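Local coordinates for deoxyribodipyrimidine photo-lyase (Oryza sativa Japonica Group, PDB 3UMV), which repairs ultraviolet-damaged DNA by light-dependent splitting of cyclobutane pyrimidine dimers, using one bound FAD per molecule as cofactor, at residues A[400-403]-A[404-407]; A[453-457]-A[458-462]. All coordinates share one frame; numbering follows the deposited sequence.

How the contacts relate
Followed from the N terminus, the chain first makes contact 1 at the C-terminal end of helix 393-405, where 400-403 bonds to 404-407. It then runs through helices 410-424 and 431-442 before contact 2 closes a turn between 453-457 and 458-462, in the loop leading to helix 463-469. The two are in series, neither nested nor crossed, yet their centres lie about 10 Å apart. Contact 2 lies against the helix end: Glu405 OE1 is 2.7 Å from Tyr460 OH and Lys401 NZ 2.7 Å from Arg459 O, both probable hydrogen bonds, while Phe455 packs on Lys401 O and Glu405 CB. One ethanediol molecule touches both.

Contact 1. Residues A[400-403]-A[404-407]; sequences AKKI and LEWT. With EDO (1,2-ethanediol), chain F.
Lys402 meets both Glu405 and Trp406 at the C-terminal end of a helix. The polar link is a salt bridge, NZ of Lys402 standing 2.7 Å from OE2 of Glu405 and approaching its syn lone pair. The two side chains run side by side, and the lysine reaches the carboxylate through bends at chi2 (-62°) and chi3. The other carboxylate oxygen, OE1, accepts a hydrogen bond from O1 of an ethanediol, while Lys402 NZ also bonds to Met461 O.

Apolar contact uses the same lysine chain. Its CB sits 3.7 Å from the centroid of the Trp406 six-membered ring and close to the ring normal, a CH-pi contact over the face; CD continues along it to 3.5 Å from CZ2.

Backbone bonds show the helix running out. Leu404 N to Ala400 O and Glu405 N to Lys401 O (3.1 Å) keep the alpha-helical spacing, whereas Trp406 N makes weak bonds to the carbonyls of both Lys402 and Ile403. Trp406 is where helical phi/psi ends. One residue on, Thr407 OG1 lies 2.8 Å from Ile403 O in one of the two conformers of the threonine, so this bond remains provisional.

Trp406 is a predicted electron-transfer tryptophan and meets Trp378, another, edge-to-face. Ala400 touches FAD. Around this end of helix 393-405, Ile403 and Thr407 pack on helix 410-424, Lys402 and Ile403 on helix 376-388, and Ala400 and Lys401 on helix 431-442.

Contact 2. Residues A[453-457]-A[458-462]; sequences PVFGK and IRYMN. With URE (urea), chain K; EDO (1,2-ethanediol), chain F.
Phe455 and Ile458 are the two ends of a type II' beta turn, with Gly456 and Lys457 at its corners, and a hydrogen bond from Ile458 N to Phe455 O (3.0 Å) closes it. Gly456 at the second position, with positive phi (57°), and Lys457 at the third together give the backbone its type II' shape.

The tight part lies on the Phe455 side. Its ring takes the edge of Tyr460 in a T-shaped stack, with centroids 4.8 Å apart and planes at 83°; Tyr460 CD2 stands over the centre of the phenylalanine face, 3.6 Å from CZ. The tyrosine reaches it with CG anti to the backbone N (chi1 -172°). Two carbonyl oxygens lie at the rim of the Phe455 ring, near its plane: Ile458 O and Arg459 O, the latter 3.4 Å from CD1. Phe455 also packs on Leu404 and Glu405 of helix 393-405, and Ile458 projects onto helix 345-353, so the turn bridges these two helices.

The looser side belongs to Lys457, which is exposed: its extended chain leads away from the turn, and CB alone comes near Ile458. Arg459, partly exposed, also points away from 453-457 and forms a salt bridge with Asp446. Small molecules occupy two places beside the turn. An ethanediol, probably from the crystallisation liquor, donates from O2 to Pro453 O. Urea lies beside the backbone of 458-460 and is also hydrogen-bonded to Lys450 O. Between the two ends of the turn, the apolar side-chain contact is Phe455 CD1 to Ile458 CG2, at 4.2 Å.

Contact 1. Residues A[400-403]-A[404-407]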
ATOM      1  N   ALA A 400     -11.566 -10.847   9.745  1.00 11.68           N
ATOM      2  CA  ALA A 400     -10.375 -11.165  10.515  1.00  9.87           C
ATOM      3  C   ALA A 400     -10.700 -11.550  11.961  1.00 14.55           C
ATOM      4  O   ALA A 400     -10.027 -12.390  12.555  1.00 13.05           O
ATOM      5  CB  ALA A 400      -9.367 -10.001  10.467  1.00 12.82           C
ATOM      6  N   LYS A 401     -11.718 -10.918  12.532  1.00 13.86           N
ATOM      7  CA  LYS A 401     -12.132 -11.256  13.885  1.00 11.78           C
ATOM      8  C   LYS A 401     -12.687 -12.674  14.012  1.00 14.38           C
ATOM      9  O   LYS A 401     -12.476 -13.344  15.037  1.00 13.54           O
ATOM     10  CB  LYS A 401     -13.122 -10.232  14.414  1.00  9.67           C
ATOM     11  CG  LYS A 401     -12.452  -8.904  14.711  1.00 12.65           C
ATOM     12  CD  LYS A 401     -13.379  -7.949  15.425  1.00 12.76           C
ATOM     13  CE  LYS A 401     -12.650  -6.612  15.686  1.00 13.79           C
ATOM     14  NZ  LYS A 401     -11.621  -6.743  16.748  1.00 13.88           N
ATOM     15  N   LYS A 402     -13.403 -13.143  12.993  1.00 13.63           N
ATOM     16  CA  LYS A 402     -13.853 -14.540  13.009  1.00 16.56           C
ATOM     17  C   LYS A 402     -12.676 -15.514  12.945  1.00 13.42           C
ATOM     18  O   LYS A 402     -12.721 -16.604  13.515  1.00 16.88           O
ATOM     19  CB  LYS A 402     -14.829 -14.827  11.874  1.00 10.56           C
ATOM     20  CG  LYS A 402     -16.159 -14.108  11.996  1.00 13.25           C
ATOM     21  CD  LYS A 402     -16.896 -14.537  13.254  1.00 19.53           C
ATOM     22  CE  LYS A 402     -17.240 -13.333  14.101  1.00 24.68           C
ATOM     23  NZ  LYS A 402     -18.242 -13.641  15.176  1.00 20.09           N
ATOM     24  N   ILE A 403     -11.604 -15.128  12.257  1.00 14.36           N
ATOM     25  CA  ILE A 403     -10.441 -16.000  12.193  1.00 16.07           C
ATOM     26  C   ILE A 403      -9.846 -16.176  13.591  1.00 16.09           C
ATOM     27  O   ILE A 403      -9.486 -17.288  13.979  1.00 15.12           O
ATOM     28  CB  ILE A 403      -9.406 -15.471  11.198  1.00 12.28           C
ATOM     29  CG1 ILE A 403     -10.007 -15.423   9.803  1.00 10.89           C
ATOM     30  CG2 ILE A 403      -8.163 -16.348  11.191  1.00 12.18           C
ATOM     31  CD1 ILE A 403      -9.087 -14.837   8.744  1.00 14.29           C
ATOM     32  N   LEU A 404      -9.794 -15.093  14.363  1.00 14.83           N
ATOM     33  CA  LEU A 404      -9.417 -15.181  15.780  1.00 13.49           C
ATOM     34  C   LEU A 404     -10.343 -16.130  16.545  1.00 17.46           C
ATOM     35  O   LEU A 404      -9.902 -16.963  17.363  1.00 15.49           O
ATOM     36  CB  LEU A 404      -9.462 -13.796  16.428  1.00 13.73           C
ATOM     37  CG  LEU A 404      -9.284 -13.772  17.947  1.00 14.60           C
ATOM     38  CD1 LEU A 404      -7.915 -14.337  18.335  1.00 14.06           C
ATOM     39  CD2 LEU A 404      -9.455 -12.349  18.478  1.00 17.17           C
ATOM     40  N   GLU A 405     -11.637 -16.022  16.267  1.00 15.51           N
ATOM     41  CA  GLU A 405     -12.623 -16.816  16.997  1.00 17.23           C
ATOM     42  C   GLU A 405     -12.589 -18.306  16.654  1.00 14.69           C
ATOM     43  O   GLU A 405     -13.009 -19.130  17.449  1.00 15.96           O
ATOM     44  CB  GLU A 405     -14.013 -16.269  16.705  1.00 19.96           C
ATOM     45  CG  GLU A 405     -15.073 -16.708  17.690  1.00 20.75           C
ATOM     46  CD  GLU A 405     -16.390 -15.998  17.462  1.00 21.55           C
ATOM     47  OE1 GLU A 405     -17.301 -16.179  18.285  1.00 23.93           O
ATOM     48  OE2 GLU A 405     -16.510 -15.241  16.478  1.00 22.96           O
ATOM     49  N   TRP A 406     -12.103 -18.644  15.467  1.00 15.15           N
ATOM     50  CA  TRP A 406     -12.169 -20.015  14.985  1.00 17.35           C
ATOM     51  C   TRP A 406     -10.791 -20.635  14.771  1.00 15.27           C
ATOM     52  O   TRP A 406     -10.646 -21.563  13.987  1.00 19.08           O
ATOM     53  CB  TRP A 406     -12.940 -20.081  13.659  1.00 18.76           C
ATOM     54  CG  TRP A 406     -14.329 -19.544  13.743  1.00 18.11           C
ATOM     55  CD1 TRP A 406     -15.135 -19.497  14.847  1.00 14.04           C
ATOM     56  CD2 TRP A 406     -15.069 -18.949  12.677  1.00 17.93           C
ATOM     57  NE1 TRP A 406     -16.347 -18.917  14.520  1.00 22.01           N
ATOM     58  CE2 TRP A 406     -16.322 -18.572  13.193  1.00 17.85           C
ATOM     59  CE3 TRP A 406     -14.789 -18.694  11.330  1.00 16.70           C
ATOM     60  CZ2 TRP A 406     -17.295 -17.951  12.406  1.00 22.10           C
ATOM     61  CZ3 TRP A 406     -15.768 -18.090  10.546  1.00 19.67           C
ATOM     62  CH2 TRP A 406     -16.994 -17.720  11.091  1.00 21.73           C
ATOM     63  N   THR A 407      -9.770 -20.114  15.438  0.50 12.76           N
ATOM     64  CA  THR A 407      -8.473 -20.773  15.367  0.50 15.77           C
ATOM     65  C   THR A 407      -7.903 -20.994  16.756  0.50 18.18           C
ATOM     66  O   THR A 407      -8.400 -20.440  17.738  0.50 19.66           O
ATOM     67  CB  THR A 407      -7.470 -20.031  14.455  0.50 16.03           C
ATOM     68  OG1 THR A 407      -7.281 -18.695  14.930  0.50 10.33           O
ATOM     69  CG2 THR A 407      -7.983 -19.991  13.019  0.50 18.39           C
TER
HETATM   70  C1  EDO F 706     -16.830 -16.705  21.689  1.00 48.99           C
HETATM   71  O1  EDO F 706     -16.455 -17.468  20.607  1.00 50.48           O
HETATM   72  C2  EDO F 706     -16.179 -15.537  21.954  1.00 45.09           C
HETATM   73  O2  EDO F 706     -16.601 -14.743  22.992  1.00 44.48           O

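Contact 2. Residues A[453-457]-A[458-462]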
ATOM      1  N   PRO A 453     -14.996 -14.578  26.616  1.00 21.80           N
ATOM      2  CA  PRO A 453     -14.158 -15.734  26.288  1.00 21.02           C
ATOM      3  C   PRO A 453     -13.453 -15.600  24.927  1.00 17.73           C
ATOM      4  O   PRO A 453     -14.011 -15.028  23.982  1.00 19.29           O
ATOM      5  CB  PRO A 453     -15.165 -16.896  26.246  1.00 23.49           C
ATOM      6  CG  PRO A 453     -16.281 -16.446  27.108  1.00 24.98           C
ATOM      7  CD  PRO A 453     -16.386 -14.970  26.912  1.00 24.91           C
ATOM      8  N   VAL A 454     -12.236 -16.134  24.851  1.00 18.13           N
ATOM      9  CA  VAL A 454     -11.427 -16.151  23.624  1.00 17.39           C
ATOM     10  C   VAL A 454     -10.850 -14.781  23.260  1.00 16.33           C
ATOM     11  O   VAL A 454      -9.638 -14.608  23.160  1.00 15.62           O
ATOM     12  CB  VAL A 454     -12.199 -16.717  22.414  1.00 17.95           C
ATOM     13  CG1 VAL A 454     -11.296 -16.744  21.166  1.00 15.03           C
ATOM     14  CG2 VAL A 454     -12.671 -18.120  22.708  1.00 19.29           C
ATOM     15  N   PHE A 455     -11.724 -13.817  23.026  1.00 16.95           N
ATOM     16  CA  PHE A 455     -11.272 -12.494  22.648  1.00 14.48           C
ATOM     17  C   PHE A 455     -10.665 -11.728  23.813  1.00 15.97           C
ATOM     18  O   PHE A 455      -9.917 -10.771  23.615  1.00 16.79           O
ATOM     19  CB  PHE A 455     -12.437 -11.675  22.118  1.00 15.37           C
ATOM     20  CG  PHE A 455     -12.744 -11.919  20.677  1.00 15.41           C
ATOM     21  CD1 PHE A 455     -12.772 -10.872  19.780  1.00 14.38           C
ATOM     22  CD2 PHE A 455     -12.997 -13.201  20.217  1.00 16.44           C
ATOM     23  CE1 PHE A 455     -13.052 -11.101  18.441  1.00 14.16           C
ATOM     24  CE2 PHE A 455     -13.288 -13.430  18.891  1.00 16.21           C
ATOM     25  CZ  PHE A 455     -13.323 -12.377  18.002  1.00 17.59           C
ATOM     26  N   GLY A 456     -11.006 -12.111  25.037  1.00 16.19           N
ATOM     27  CA  GLY A 456     -10.673 -11.246  26.152  1.00 12.86           C
ATOM     28  C   GLY A 456     -11.293  -9.874  25.929  1.00 14.70           C
ATOM     29  O   GLY A 456     -12.472  -9.771  25.572  1.00 16.21           O
ATOM     30  N   LYS A 457     -10.497  -8.825  26.121  1.00 14.94           N
ATOM     31  CA  LYS A 457     -10.958  -7.453  25.890  1.00 17.39           C
ATOM     32  C   LYS A 457     -10.805  -6.956  24.446  1.00 14.00           C
ATOM     33  O   LYS A 457     -11.089  -5.801  24.147  1.00 15.97           O
ATOM     34  CB  LYS A 457     -10.271  -6.500  26.865  1.00 19.59           C
ATOM     35  CG  LYS A 457     -10.485  -6.906  28.311  1.00 22.48           C
ATOM     36  CD  LYS A 457      -9.799  -5.962  29.275  1.00 25.99           C
ATOM     37  CE  LYS A 457      -9.835  -6.538  30.679  1.00 31.96           C
ATOM     38  NZ  LYS A 457      -9.175  -5.639  31.670  1.00 34.09           N
ATOM     39  N   ILE A 458     -10.346  -7.819  23.548  1.00 15.02           N
ATOM     40  CA  ILE A 458     -10.238  -7.426  22.146  1.00 11.41           C
ATOM     41  C   ILE A 458     -11.666  -7.232  21.642  1.00 11.00           C
ATOM     42  O   ILE A 458     -12.537  -8.030  21.957  1.00 15.31           O
ATOM     43  CB  ILE A 458      -9.560  -8.526  21.307  1.00 12.89           C
ATOM     44  CG1 ILE A 458      -8.147  -8.795  21.841  1.00 14.38           C
ATOM     45  CG2 ILE A 458      -9.534  -8.130  19.833  1.00 13.16           C
ATOM     46  CD1 ILE A 458      -7.271  -7.542  21.913  1.00 11.99           C
ATOM     47  N   ARG A 459     -11.894  -6.181  20.853  1.00 12.96           N
ATOM     48  CA  ARG A 459     -13.224  -5.885  20.311  1.00 11.61           C
ATOM     49  C   ARG A 459     -13.859  -7.076  19.574  1.00 12.02           C
ATOM     50  O   ARG A 459     -13.220  -7.718  18.722  1.00 12.53           O
ATOM     51  CB  ARG A 459     -13.161  -4.654  19.396  1.00 11.23           C
ATOM     52  CG  ARG A 459     -14.536  -4.216  18.863  1.00 16.50           C
ATOM     53  CD  ARG A 459     -14.417  -3.250  17.679  1.00 16.52           C
ATOM     54  NE  ARG A 459     -13.682  -2.031  18.017  1.00 15.81           N
ATOM     55  CZ  ARG A 459     -14.087  -0.804  17.706  1.00 21.43           C
ATOM     56  NH1 ARG A 459     -15.230  -0.634  17.048  1.00 29.08           N
ATOM     57  NH2 ARG A 459     -13.352   0.256  18.054  1.00 19.15           N
ATOM     58  N   TYR A 460     -15.123  -7.357  19.902  1.00 15.13           N
ATOM     59  CA  TYR A 460     -15.859  -8.484  19.338  1.00 14.86           C
ATOM     60  C   TYR A 460     -16.861  -7.968  18.307  1.00 17.62           C
ATOM     61  O   TYR A 460     -17.387  -6.870  18.451  1.00 21.13           O
ATOM     62  CB  TYR A 460     -16.604  -9.239  20.448  1.00 16.80           C
ATOM     63  CG  TYR A 460     -17.239 -10.539  19.995  1.00 19.78           C
ATOM     64  CD1 TYR A 460     -18.617 -10.685  19.967  1.00 25.88           C
ATOM     65  CD2 TYR A 460     -16.460 -11.615  19.605  1.00 18.28           C
ATOM     66  CE1 TYR A 460     -19.203 -11.871  19.561  1.00 25.57           C
ATOM     67  CE2 TYR A 460     -17.037 -12.809  19.187  1.00 18.20           C
ATOM     68  CZ  TYR A 460     -18.407 -12.927  19.168  1.00 23.84           C
ATOM     69  OH  TYR A 460     -18.999 -14.107  18.757  1.00 24.63           O
ATOM     70  N   MET A 461     -17.099  -8.754  17.263  1.00 15.98           N
ATOM     71  CA  MET A 461     -18.147  -8.458  16.293  1.00 16.96           C
ATOM     72  C   MET A 461     -18.846  -9.773  15.997  1.00 19.94           C
ATOM     73  O   MET A 461     -18.221 -10.835  16.043  1.00 23.73           O
ATOM     74  CB  MET A 461     -17.559  -7.885  15.003  1.00 16.02           C
ATOM     75  CG  MET A 461     -16.922  -6.487  15.113  1.00 14.83           C
ATOM     76  SD  MET A 461     -16.059  -6.029  13.575  1.00 23.52           S
ATOM     77  CE  MET A 461     -17.438  -5.556  12.524  1.00 23.67           C
ATOM     78  N   ASN A 462     -20.144  -9.728  15.710  1.00 21.34           N
ATOM     79  CA  ASN A 462     -20.839 -10.972  15.384  1.00 24.02           C
ATOM     80  C   ASN A 462     -21.879 -10.805  14.294  1.00 23.73           C
ATOM     81  O   ASN A 462     -22.162  -9.678  13.860  1.00 22.34           O
ATOM     82  CB  ASN A 462     -21.415 -11.672  16.630  1.00 27.30           C
ATOM     83  CG  ASN A 462     -22.452 -10.832  17.369  1.00 31.42           C
ATOM     84  OD1 ASN A 462     -22.869  -9.765  16.903  1.00 33.00           O
ATOM     85  ND2 ASN A 462     -22.886 -11.328  18.529  1.00 33.53           N
TER
HETATM   86  C   URE K 902     -15.974  -7.236  23.532  1.00 36.16           C
HETATM   87  O   URE K 902     -14.941  -7.893  23.700  1.00 35.62           O
HETATM   88  N1  URE K 902     -16.157  -6.503  22.452  1.00 30.04           N
HETATM   89  N2  URE K 902     -16.917  -7.273  24.441  1.00 35.40           N
HETATM   90  C1  EDO F 706     -16.830 -16.705  21.689  1.00 48.99           C
HETATM   91  O1  EDO F 706     -16.455 -17.468  20.607  1.00 50.48           O
HETATM   92  C2  EDO F 706     -16.179 -15.537  21.954  1.00 45.09           C
HETATM   93  O2  EDO F 706     -16.601 -14.743  22.992  1.00 44.48           O